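Local coordinates for phosphatidylinositol-specific phospholipase C1 (Streptomyces antibioticus, PDB 3H4X), which belongs to the phospholipase C family and folds as a TIM-type barrel of eight parallel strands with helices around them, at residues 129-134 against 195-200; 60-65 against 74-79; 54-59 against 329-334. All blocks are in the same frame, centred on the assembly; numbering follows the deposited sequence. Where two conformers were deposited one is given.

Interaction 1 (129-134 against 195-200)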
ATOM      1  N   GLU A 129       2.644   0.141  -6.444  1.00  7.31           N
ATOM      2  CA  GLU A 129       3.238  -0.841  -7.331  1.00  7.57           C
ATOM      3  C   GLU A 129       4.333  -0.152  -8.124  1.00  7.26           C
ATOM      4  O   GLU A 129       4.071   0.795  -8.875  1.00  7.35           O
ATOM      5  CB  GLU A 129       2.204  -1.456  -8.279  1.00  8.24           C
ATOM      6  CG  GLU A 129       2.840  -2.450  -9.253  1.00  8.98           C
ATOM      7  CD  GLU A 129       1.852  -3.117 -10.197  1.00 10.07           C
ATOM      8  OE1 GLU A 129       0.689  -3.344  -9.805  1.00 11.82           O
ATOM      9  OE2 GLU A 129       2.253  -3.442 -11.337  1.00 10.70           O
ATOM     10  N   MET A 130       5.565  -0.615  -7.944  1.00  7.22           N
ATOM     11  CA  MET A 130       6.691  -0.095  -8.701  1.00  7.76           C
ATOM     12  C   MET A 130       6.701  -0.835 -10.031  1.00  7.35           C
ATOM     13  O   MET A 130       7.312  -1.902 -10.159  1.00  7.37           O
ATOM     14  CB  MET A 130       7.995  -0.322  -7.938  1.00  8.44           C
ATOM     15  CG  MET A 130       8.051   0.346  -6.574  1.00 10.81           C
ATOM     16  SD  MET A 130       7.863   2.136  -6.644  1.00 13.97           S
ATOM     17  CE  MET A 130       8.826   2.480  -8.111  1.00 10.07           C
ATOM     18  N   LYS A 131       5.991  -0.279 -11.010  1.00  7.83           N
ATOM     19  CA  LYS A 131       5.723  -0.972 -12.272  1.00  8.34           C
ATOM     20  C   LYS A 131       6.975  -1.596 -12.863  1.00  8.31           C
ATOM     21  O   LYS A 131       6.969  -2.757 -13.296  1.00  8.65           O
ATOM     22  CB  LYS A 131       5.107  -0.007 -13.292  1.00  8.72           C
ATOM     23  CG  LYS A 131       3.729   0.515 -12.936  1.00 10.50           C
ATOM     24  CD  LYS A 131       2.727  -0.592 -12.707  1.00 12.57           C
ATOM     25  CE  LYS A 131       2.506  -1.412 -13.955  1.00 13.23           C
ATOM     26  NZ  LYS A 131       1.350  -2.339 -13.770  1.00 14.09           N
ATOM     27  N   ASP A 132       8.044  -0.809 -12.883  1.00  8.81           N
ATOM     28  CA  ASP A 132       9.300  -1.209 -13.497  1.00  9.35           C
ATOM     29  C   ASP A 132      10.430  -1.295 -12.473  1.00  9.49           C
ATOM     30  O   ASP A 132      11.606  -1.181 -12.823  1.00 10.33           O
ATOM     31  CB  ASP A 132       9.671  -0.234 -14.623  1.00  9.59           C
ATOM     32  CG  ASP A 132       9.775   1.211 -14.144  1.00  9.99           C
ATOM     33  OD1 ASP A 132       9.570   1.463 -12.937  1.00 10.32           O
ATOM     34  OD2 ASP A 132      10.066   2.105 -14.968  1.00 10.71           O
ATOM     35  N   GLY A 133      10.071  -1.512 -11.211  1.00  9.51           N
ATOM     36  CA  GLY A 133      11.054  -1.619 -10.136  1.00  9.85           C
ATOM     37  C   GLY A 133      11.717  -0.293  -9.815  1.00  9.82           C
ATOM     38  O   GLY A 133      11.241   0.767 -10.222  1.00 10.75           O
ATOM     39  N   PHE A 134      12.820  -0.355  -9.076  1.00 10.25           N
ATOM     40  CA  PHE A 134      13.581   0.836  -8.736  1.00 10.32           C
ATOM     41  C   PHE A 134      14.621   1.159  -9.803  1.00 10.65           C
ATOM     42  O   PHE A 134      14.866   0.372 -10.725  1.00 11.02           O
ATOM     43  CB  PHE A 134      14.270   0.664  -7.377  1.00 10.17           C
ATOM     44  CG  PHE A 134      13.349   0.822  -6.200  1.00 10.15           C
ATOM     45  CD1 PHE A 134      12.900   2.073  -5.823  1.00 10.49           C
ATOM     46  CD2 PHE A 134      12.940  -0.280  -5.463  1.00 10.87           C
ATOM     47  CE1 PHE A 134      12.054   2.224  -4.735  1.00 11.48           C
ATOM     48  CE2 PHE A 134      12.095  -0.134  -4.377  1.00 11.75           C
ATOM     49  CZ  PHE A 134      11.653   1.116  -4.015  1.00 11.86           C
ATOM     50  N   PRO A 195       6.326  -5.364  -6.137  1.00  7.42           N
ATOM     51  CA  PRO A 195       6.957  -5.363  -7.448  1.00  7.87           C
ATOM     52  C   PRO A 195       5.910  -5.195  -8.540  1.00  8.05           C
ATOM     53  O   PRO A 195       4.729  -5.501  -8.333  1.00  8.35           O
ATOM     54  CB  PRO A 195       7.601  -6.755  -7.541  1.00  8.24           C
ATOM     55  CG  PRO A 195       7.649  -7.272  -6.151  1.00  8.41           C
ATOM     56  CD  PRO A 195       6.458  -6.666  -5.465  1.00  7.89           C
ATOM     57  N   GLY A 196       6.346  -4.729  -9.703  1.00  8.38           N
ATOM     58  CA  GLY A 196       5.424  -4.377 -10.773  1.00  9.36           C
ATOM     59  C   GLY A 196       5.363  -5.376 -11.908  1.00 10.24           C
ATOM     60  O   GLY A 196       6.220  -6.254 -12.037  1.00 10.45           O
ATOM     61  N   THR A 197       4.346  -5.227 -12.747  1.00 11.29           N
ATOM     62  CA  THR A 197       4.137  -6.141 -13.862  1.00 12.70           C
ATOM     63  C   THR A 197       5.266  -6.100 -14.890  1.00 13.30           C
ATOM     64  O   THR A 197       5.566  -7.109 -15.526  1.00 13.68           O
ATOM     65  CB  THR A 197       2.799  -5.866 -14.570  1.00 13.00           C
ATOM     66  OG1 THR A 197       2.757  -4.501 -15.002  1.00 13.71           O
ATOM     67  CG2 THR A 197       1.639  -6.128 -13.626  1.00 13.93           C
ATOM     68  N   VAL A 198       5.891  -4.940 -15.057  1.00 14.15           N
ATOM     69  CA  VAL A 198       6.964  -4.807 -16.041  1.00 15.60           C
ATOM     70  C   VAL A 198       8.253  -5.489 -15.588  1.00 16.49           C
ATOM     71  O   VAL A 198       8.937  -6.129 -16.392  1.00 16.75           O
ATOM     72  CB  VAL A 198       7.243  -3.339 -16.391  1.00 15.59           C
ATOM     73  CG1 VAL A 198       8.338  -3.245 -17.444  1.00 16.06           C
ATOM     74  CG2 VAL A 198       5.973  -2.673 -16.883  1.00 15.78           C
ATOM     75  N   GLU A 199       8.595  -5.363 -14.308  1.00 17.68           N
ATOM     76  CA  GLU A 199       9.808  -6.022 -13.829  1.00 18.99           C
ATOM     77  C   GLU A 199       9.588  -7.532 -13.718  1.00 20.13           C
ATOM     78  O   GLU A 199      10.538  -8.311 -13.756  1.00 20.49           O
ATOM     79  CB  GLU A 199      10.349  -5.391 -12.533  1.00 19.02           C
ATOM     80  CG  GLU A 199       9.593  -5.736 -11.271  1.00 17.76           C
ATOM     81  CD  GLU A 199      10.077  -4.951 -10.054  1.00 14.80           C
ATOM     82  OE1 GLU A 199      11.303  -4.858  -9.814  1.00 12.84           O
ATOM     83  OE2 GLU A 199       9.213  -4.438  -9.325  1.00 13.06           O
ATOM     84  N   GLU A 200       8.329  -7.948 -13.622  1.00 21.37           N
ATOM     85  CA  GLU A 200       7.994  -9.369 -13.678  1.00 22.73           C
ATOM     86  C   GLU A 200       8.275  -9.957 -15.061  1.00 23.61           C
ATOM     87  O   GLU A 200       8.389 -11.175 -15.219  1.00 23.95           O
ATOM     88  CB  GLU A 200       6.523  -9.593 -13.323  1.00 22.67           C
ATOM     89  CG  GLU A 200       6.199  -9.437 -11.846  1.00 22.59           C
ATOM     90  CD  GLU A 200       4.709  -9.512 -11.567  1.00 23.34           C
ATOM     91  OE1 GLU A 200       3.927  -9.645 -12.533  1.00 24.36           O
ATOM     92  OE2 GLU A 200       4.317  -9.436 -10.380  1.00 22.88           O
TER
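At the C-terminal ends of two neighbouring strands of the TIM barrel, Lys131 meets Gly196. Strands 124-130 and 189-195 run parallel, with Met130 bridged to Pro195, and their chains turn off into loops. Met130 to Gly133 form a type I turn. Glu129 OE2 gathers two donors. Thr197 N donates to it from 3.1 Å, on the anti side and somewhat out of the carboxylate plane. Lys131 NZ, 2.8 Å from Glu129 OE2, makes a salt bridge from the opposite face. The lysine chain is bent at chi2 (-57°) and chi3 (-63°), which brings the ammonium back beside the carboxylate. It then lies alongside Thr197, pointing the same way, with NZ 2.9 Å from Thr197 OG1. Two grips on one oxygen should hold the carboxylate in place. Lys131 O binds the start of the second loop. It accepts from Glu199 N at 3.2 Å, in the carbonyl plane, and more weakly from Val198 N. Glu199 points toward the turn, its carboxylate beside Gly133 and bonded to Thr209 of helix 209-222. Glu199 OE2 takes Gly196 N at 2.9 Å on its anti lone pair, while Glu199 OE1 lies 3.3 Å from Gly133 CA.

Interaction 2 (60-65 against 74-79). With EOH (ethanol), chain T.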
ATOM      1  N   GLU A  60      -4.331   2.769  -4.197  1.00  7.33           N
ATOM      2  CA  GLU A  60      -3.215   2.195  -4.928  1.00  8.18           C
ATOM      3  C   GLU A  60      -2.711   3.119  -6.031  1.00  8.00           C
ATOM      4  O   GLU A  60      -3.501   3.744  -6.749  1.00  8.35           O
ATOM      5  CB  GLU A  60      -3.617   0.838  -5.480  1.00  9.12           C
ATOM      6  CG  GLU A  60      -2.486   0.050  -6.093  1.00 11.43           C
ATOM      7  CD  GLU A  60      -2.956  -1.296  -6.587  0.55 15.45           C
ATOM      8  OE1 GLU A  60      -4.158  -1.601  -6.420  0.55 17.29           O
ATOM      9  OE2 GLU A  60      -2.132  -2.046  -7.141  0.55 18.08           O
ATOM     10  N   LEU A  61      -1.386   3.189  -6.140  1.00  8.15           N
ATOM     11  CA  LEU A  61      -0.681   4.036  -7.101  1.00  9.01           C
ATOM     12  C   LEU A  61       0.313   3.206  -7.895  1.00  8.47           C
ATOM     13  O   LEU A  61       1.007   2.358  -7.328  1.00  9.34           O
ATOM     14  CB  LEU A  61       0.122   5.109  -6.366  1.00 10.05           C
ATOM     15  CG  LEU A  61      -0.614   6.089  -5.464  1.00 12.63           C
ATOM     16  CD1 LEU A  61       0.363   7.050  -4.812  1.00 14.80           C
ATOM     17  CD2 LEU A  61      -1.656   6.845  -6.261  1.00 13.38           C
ATOM     18  N   ASP A  62       0.403   3.477  -9.197  1.00  8.09           N
ATOM     19  CA  ASP A  62       1.391   2.845 -10.074  1.00  8.07           C
ATOM     20  C   ASP A  62       2.497   3.846 -10.395  1.00  7.98           C
ATOM     21  O   ASP A  62       2.222   4.910 -10.956  1.00  8.41           O
ATOM     22  CB  ASP A  62       0.735   2.382 -11.378  1.00  8.71           C
ATOM     23  CG  ASP A  62      -0.237   1.234 -11.176  1.00  9.70           C
ATOM     24  OD1 ASP A  62      -0.021   0.407 -10.266  1.00 12.46           O
ATOM     25  OD2 ASP A  62      -1.218   1.148 -11.939  1.00 10.58           O
ATOM     26  N   LEU A  63       3.734   3.508 -10.033  1.00  7.68           N
ATOM     27  CA  LEU A  63       4.886   4.382 -10.250  1.00  7.84           C
ATOM     28  C   LEU A  63       5.883   3.760 -11.205  1.00  7.84           C
ATOM     29  O   LEU A  63       6.056   2.542 -11.244  1.00  8.00           O
ATOM     30  CB  LEU A  63       5.618   4.672  -8.941  1.00  8.04           C
ATOM     31  CG  LEU A  63       4.872   5.446  -7.865  1.00  8.84           C
ATOM     32  CD1 LEU A  63       5.831   5.791  -6.734  1.00  9.32           C
ATOM     33  CD2 LEU A  63       4.214   6.700  -8.427  1.00 10.27           C
ATOM     34  N   TRP A  64       6.570   4.620 -11.944  1.00  8.26           N
ATOM     35  CA  TRP A  64       7.611   4.197 -12.873  1.00  8.66           C
ATOM     36  C   TRP A  64       8.915   4.909 -12.537  1.00  8.80           C
ATOM     37  O   TRP A  64       8.948   6.140 -12.456  1.00  8.99           O
ATOM     38  CB  TRP A  64       7.209   4.517 -14.310  1.00  8.56           C
ATOM     39  CG  TRP A  64       5.923   3.889 -14.732  1.00  8.86           C
ATOM     40  CD1 TRP A  64       4.662   4.261 -14.357  1.00  9.72           C
ATOM     41  CD2 TRP A  64       5.766   2.785 -15.627  1.00  9.38           C
ATOM     42  NE1 TRP A  64       3.732   3.446 -14.957  1.00  9.78           N
ATOM     43  CE2 TRP A  64       4.384   2.534 -15.744  1.00  9.64           C
ATOM     44  CE3 TRP A  64       6.661   1.981 -16.340  1.00 10.25           C
ATOM     45  CZ2 TRP A  64       3.878   1.515 -16.548  1.00 10.56           C
ATOM     46  CZ3 TRP A  64       6.154   0.973 -17.137  1.00 10.93           C
ATOM     47  CH2 TRP A  64       4.777   0.748 -17.233  1.00 11.37           C
ATOM     48  N   SER A  65       9.982   4.136 -12.349  1.00  9.05           N
ATOM     49  CA  SER A  65      11.282   4.689 -11.973  1.00  9.92           C
ATOM     50  C   SER A  65      12.287   4.695 -13.115  1.00  9.94           C
ATOM     51  O   SER A  65      13.316   5.362 -13.023  1.00  9.97           O
ATOM     52  CB  SER A  65      11.912   3.887 -10.830  1.00 10.57           C
ATOM     53  OG  SER A  65      11.013   3.632  -9.773  1.00 12.63           O
ATOM     54  N   VAL A  74       3.589   8.755 -12.548  1.00  8.17           N
ATOM     55  CA  VAL A  74       2.356   8.111 -12.134  1.00  8.16           C
ATOM     56  C   VAL A  74       1.557   7.831 -13.398  1.00  7.97           C
ATOM     57  O   VAL A  74       1.180   8.761 -14.117  1.00  8.53           O
ATOM     58  CB  VAL A  74       1.530   9.011 -11.203  1.00  7.98           C
ATOM     59  CG1 VAL A  74       0.229   8.324 -10.820  1.00  8.70           C
ATOM     60  CG2 VAL A  74       2.344   9.379  -9.967  1.00  8.55           C
ATOM     61  N   SER A  75       1.321   6.556 -13.689  1.00  8.00           N
ATOM     62  CA  SER A  75       0.656   6.173 -14.928  1.00  8.51           C
ATOM     63  C   SER A  75       0.296   4.698 -14.889  1.00  8.61           C
ATOM     64  O   SER A  75       1.065   3.878 -14.385  1.00  8.56           O
ATOM     65  CB  SER A  75       1.582   6.435 -16.125  1.00  8.46           C
ATOM     66  OG  SER A  75       0.916   6.251 -17.369  1.00  9.23           O
ATOM     67  N   HIS A  76      -0.867   4.357 -15.430  1.00  9.10           N
ATOM     68  CA  HIS A  76      -1.250   2.958 -15.548  1.00  9.89           C
ATOM     69  C   HIS A  76      -0.423   2.257 -16.621  1.00  9.80           C
ATOM     70  O   HIS A  76       0.136   1.184 -16.397  1.00 10.24           O
ATOM     71  CB  HIS A  76      -2.733   2.830 -15.881  1.00 10.62           C
ATOM     72  CG  HIS A  76      -3.184   1.413 -16.051  1.00 12.76           C
ATOM     73  ND1 HIS A  76      -3.692   0.666 -15.010  1.00 15.04           N
ATOM     74  CD2 HIS A  76      -3.179   0.598 -17.132  1.00 14.68           C
ATOM     75  CE1 HIS A  76      -3.994  -0.544 -15.446  1.00 15.84           C
ATOM     76  NE2 HIS A  76      -3.691  -0.611 -16.729  1.00 16.33           N
ATOM     77  N   SER A  77      -0.358   2.875 -17.795  1.00  9.92           N
ATOM     78  CA  SER A  77       0.346   2.308 -18.933  1.00 10.34           C
ATOM     79  C   SER A  77       1.706   2.967 -19.093  1.00 10.14           C
ATOM     80  O   SER A  77       2.033   3.928 -18.383  1.00 10.29           O
ATOM     81  CB  SER A  77      -0.502   2.469 -20.195  1.00 10.64           C
ATOM     82  OG  SER A  77      -1.706   1.732 -20.071  1.00 12.43           O
ATOM     83  N   ASN A  78       2.505   2.439 -20.013  1.00 10.49           N
ATOM     84  CA  ASN A  78       3.826   2.983 -20.263  1.00 10.60           C
ATOM     85  C   ASN A  78       3.756   4.503 -20.317  1.00 10.50           C
ATOM     86  O   ASN A  78       3.033   5.061 -21.141  1.00 10.61           O
ATOM     87  CB  ASN A  78       4.381   2.437 -21.574  1.00 11.29           C
ATOM     88  CG  ASN A  78       5.830   2.793 -21.768  1.00 13.09           C
ATOM     89  OD1 ASN A  78       6.602   2.818 -20.810  1.00 14.87           O
ATOM     90  ND2 ASN A  78       6.210   3.080 -23.004  1.00 15.92           N
ATOM     91  N   PRO A  79       4.496   5.188 -19.435  1.00 10.56           N
ATOM     92  CA  PRO A  79       4.230   6.619 -19.312  1.00 10.61           C
ATOM     93  C   PRO A  79       4.698   7.481 -20.479  1.00 10.72           C
ATOM     94  O   PRO A  79       5.764   7.260 -21.055  1.00 11.24           O
ATOM     95  CB  PRO A  79       4.967   7.013 -18.025  1.00 10.82           C
ATOM     96  CG  PRO A  79       5.980   5.954 -17.814  1.00 11.09           C
ATOM     97  CD  PRO A  79       5.413   4.692 -18.395  1.00 10.82           C
TER
HETATM   98  C1  EOH T 358      -1.544  -6.366  -6.853  1.00 17.05           C
HETATM   99  C2  EOH T 358      -1.359  -7.149  -8.150  1.00 16.49           C
HETATM  100  O   EOH T 358      -2.411  -5.259  -6.996  1.00 16.57           O
HETATM  101  O   HOH W   1      -0.610  -0.458 -14.201  1.00 16.48           O
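Leu63 and Val74 form a non-hydrogen-bonded antiparallel pair, part of a small hairpin added to the C-terminal end of barrel strand 58-64. Their branches touch at Leu63 CD2 and Val74 CG2, 3.6 Å apart. Ser75 N sends a weak bond of 3.3 Å to Asp62 O. Trp64 buries more surface than any other residue. With CG anti to its carbonyl carbon (chi1 -58°), the indole reaches across the chain that follows Val74. Pro79 CD sits over the middle of one face, 3.5 Å from the centroid of the six-membered ring, a CH-pi contact. Asn78 CA also lies over the ring, farther away. Trp64 NE1 donates to Ser75 O at 2.8 Å, nearly straight (168°) and in the ring plane but above the plane of the Ser75 carbonyl. This bond and the proline on the face should limit rotation of the indole. Ser75 OG bonds Ser77 O at 2.8 Å, a link within the loop. One water lies 2.8 Å from both Asp62 OD2 and His76 O. Asp62 OD2 also bonds Tyr40. On its other edge, strand 58-64 hydrogen-bonds to strand 124-130 through Leu61 and Leu63. Leu63 rests against Phe104 of helix 104-117, and Trp64 against Lys131.

Interaction 3 (54-59 against 329-334)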
ATOM      1  N   SER A  54     -12.694   9.758  -0.316  1.00  9.97           N
ATOM      2  CA  SER A  54     -13.600   8.639  -0.573  1.00 10.28           C
ATOM      3  C   SER A  54     -13.928   7.846   0.681  1.00 10.27           C
ATOM      4  O   SER A  54     -14.967   7.185   0.748  1.00 11.17           O
ATOM      5  CB  SER A  54     -12.992   7.686  -1.599  1.00 10.06           C
ATOM      6  OG  SER A  54     -11.888   6.982  -1.044  1.00  9.79           O
ATOM      7  N   GLY A  55     -13.036   7.896   1.665  1.00 10.19           N
ATOM      8  CA  GLY A  55     -13.177   7.070   2.857  1.00  9.85           C
ATOM      9  C   GLY A  55     -12.412   5.755   2.784  1.00  9.25           C
ATOM     10  O   GLY A  55     -12.302   5.046   3.781  1.00  9.62           O
ATOM     11  N   ALA A  56     -11.878   5.421   1.612  1.00  8.62           N
ATOM     12  CA  ALA A  56     -11.126   4.176   1.456  1.00  8.27           C
ATOM     13  C   ALA A  56      -9.931   4.113   2.404  1.00  7.86           C
ATOM     14  O   ALA A  56      -9.302   5.132   2.698  1.00  7.77           O
ATOM     15  CB  ALA A  56     -10.669   4.009   0.016  1.00  8.67           C
ATOM     16  N   ALA A  57      -9.614   2.907   2.862  1.00  7.62           N
ATOM     17  CA  ALA A  57      -8.489   2.690   3.768  1.00  7.49           C
ATOM     18  C   ALA A  57      -7.171   2.494   3.022  1.00  6.92           C
ATOM     19  O   ALA A  57      -6.088   2.633   3.599  1.00  7.09           O
ATOM     20  CB  ALA A  57      -8.767   1.487   4.632  1.00  7.93           C
ATOM     21  N   LEU A  58      -7.274   2.136   1.747  1.00  6.87           N
ATOM     22  CA  LEU A  58      -6.111   1.832   0.930  1.00  6.73           C
ATOM     23  C   LEU A  58      -6.335   2.438  -0.445  1.00  6.48           C
ATOM     24  O   LEU A  58      -7.405   2.281  -1.028  1.00  6.91           O
ATOM     25  CB  LEU A  58      -5.910   0.312   0.839  1.00  6.99           C
ATOM     26  CG  LEU A  58      -4.758  -0.241  -0.011  1.00  6.95           C
ATOM     27  CD1 LEU A  58      -4.449  -1.670   0.398  1.00  7.93           C
ATOM     28  CD2 LEU A  58      -5.051  -0.175  -1.498  1.00  7.85           C
ATOM     29  N   LEU A  59      -5.338   3.169  -0.931  1.00  6.43           N
ATOM     30  CA  LEU A  59      -5.379   3.765  -2.258  1.00  6.62           C
ATOM     31  C   LEU A  59      -4.146   3.296  -2.994  1.00  6.88           C
ATOM     32  O   LEU A  59      -3.031   3.414  -2.482  1.00  7.36           O
ATOM     33  CB  LEU A  59      -5.372   5.290  -2.168  1.00  6.94           C
ATOM     34  CG  LEU A  59      -6.543   5.918  -1.414  1.00  7.90           C
ATOM     35  CD1 LEU A  59      -6.316   7.409  -1.255  1.00  9.37           C
ATOM     36  CD2 LEU A  59      -7.869   5.640  -2.105  1.00  8.81           C
ATOM     37  N   SER A 329     -19.753   4.426   0.676  1.00 16.60           N
ATOM     38  CA  SER A 329     -20.242   3.860   1.926  1.00 16.91           C
ATOM     39  C   SER A 329     -19.535   2.539   2.217  1.00 16.35           C
ATOM     40  O   SER A 329     -19.175   2.252   3.360  1.00 16.92           O
ATOM     41  CB  SER A 329     -21.759   3.653   1.871  1.00 17.41           C
ATOM     42  OG  SER A 329     -22.095   2.558   1.037  1.00 19.18           O
ATOM     43  N   VAL A 330     -19.337   1.739   1.174  1.00 15.43           N
ATOM     44  CA  VAL A 330     -18.612   0.483   1.303  1.00 14.51           C
ATOM     45  C   VAL A 330     -17.125   0.746   1.544  1.00 13.58           C
ATOM     46  O   VAL A 330     -16.499   0.097   2.381  1.00 13.19           O
ATOM     47  CB  VAL A 330     -18.794  -0.406   0.056  1.00 14.63           C
ATOM     48  CG1 VAL A 330     -17.908  -1.641   0.140  1.00 15.42           C
ATOM     49  CG2 VAL A 330     -20.258  -0.801  -0.103  1.00 14.69           C
ATOM     50  N   LEU A 331     -16.567   1.716   0.826  1.00 12.50           N
ATOM     51  CA  LEU A 331     -15.145   2.031   0.967  1.00 11.68           C
ATOM     52  C   LEU A 331     -14.758   2.413   2.392  1.00 11.66           C
ATOM     53  O   LEU A 331     -13.622   2.183   2.807  1.00 11.20           O
ATOM     54  CB  LEU A 331     -14.734   3.143   0.003  1.00 11.69           C
ATOM     55  CG  LEU A 331     -14.902   2.797  -1.474  1.00 11.13           C
ATOM     56  CD1 LEU A 331     -14.438   3.959  -2.335  1.00 11.21           C
ATOM     57  CD2 LEU A 331     -14.149   1.528  -1.825  1.00 10.92           C
ATOM     58  N   LYS A 332     -15.697   2.992   3.139  1.00 12.06           N
ATOM     59  CA  LYS A 332     -15.418   3.445   4.501  1.00 12.95           C
ATOM     60  C   LYS A 332     -15.542   2.331   5.537  1.00 12.83           C
ATOM     61  O   LYS A 332     -15.264   2.541   6.715  1.00 13.10           O
ATOM     62  CB  LYS A 332     -16.359   4.587   4.895  1.00 13.58           C
ATOM     63  CG  LYS A 332     -16.226   5.837   4.062  1.00 15.48           C
ATOM     64  CD  LYS A 332     -17.257   6.874   4.477  1.00 17.64           C
ATOM     65  CE  LYS A 332     -17.128   8.127   3.635  1.00 18.81           C
ATOM     66  NZ  LYS A 332     -17.252   7.807   2.194  1.00 19.70           N
ATOM     67  N   THR A 333     -15.976   1.155   5.097  1.00 12.71           N
ATOM     68  CA  THR A 333     -16.246   0.046   6.007  1.00 12.89           C
ATOM     69  C   THR A 333     -14.992  -0.422   6.745  1.00 12.19           C
ATOM     70  O   THR A 333     -13.954  -0.672   6.128  1.00 11.90           O
ATOM     71  CB  THR A 333     -16.859  -1.154   5.255  1.00 13.21           C
ATOM     72  OG1 THR A 333     -18.083  -0.755   4.629  1.00 15.05           O
ATOM     73  CG2 THR A 333     -17.137  -2.303   6.213  1.00 13.95           C
ATOM     74  N   VAL A 334     -15.091  -0.525   8.066  1.00 11.91           N
ATOM     75  CA  VAL A 334     -14.044  -1.129   8.876  1.00 11.91           C
ATOM     76  C   VAL A 334     -14.709  -2.093   9.847  1.00 11.79           C
ATOM     77  O   VAL A 334     -15.576  -1.689  10.628  1.00 12.25           O
ATOM     78  CB  VAL A 334     -13.243  -0.077   9.669  1.00 12.03           C
ATOM     79  CG1 VAL A 334     -12.139  -0.747  10.465  1.00 12.76           C
ATOM     80  CG2 VAL A 334     -12.658   0.978   8.732  1.00 12.41           C
TER
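Leu331, in the short helix 328-331, faces the turn that leads into barrel strand 58-64. Its CB lies 4.2 Å from Ala56 CB, and its CD1 reaches Ser54 CB at 4.1 Å. Leu331 also packs on Val34 and Val36 of strand 31-36. Leu331 O and Gly55 O approach each other without a proton between them. Each is met by a CA-H instead: Ala56 CA is 3.5 Å from Leu331 O, and Lys332 CA faces Gly55 O. Lys332 comes next. Its CG lies 3.5 Å from Gly55 CA, where no side chain intervenes. The chain runs extended and then bends at chi4 (57°), which brings NZ to 2.8 Å from Ser54 O. The donor stands above that carbonyl plane and off its lone pairs. Thr333 reaches back one turn: its OG1 and its N both bond Val330 O from the same face. In 54-59, Ser54 OG accepts from Ala56 N at 3.1 Å, an ST turn, and also bonds Ala51 O. The lysine bond ends on a peptide carbonyl just past helix 48-52, with Pro328 O as a weak second partner. Its charge is probably met in part by backbone dipoles, beside an apolar contact through Leu331.

In the fold
All three contacts reach one barrel sheet. Interactions 1 and 2 lie side by side, centres about 9 Å apart, at the C-terminal ends of neighbouring strands 124-130 and 58-64. They touch directly: Asp132 OD1 is 2.8 Å from Ser65 N, and Lys131 N is 2.8 Å from Leu63 O, both probable hydrogen bonds. Interaction 3 shares strand 58-64 with interaction 2 but sits at its start, with centres about 22 Å apart, and about 26 Å from interaction 1. Along the chain, interaction 2 closes before interaction 1 opens. Both are nested in the loop that interaction 3 closes, bringing helix 328-331 back to the N-terminal end of strand 58-64, the barrel's second.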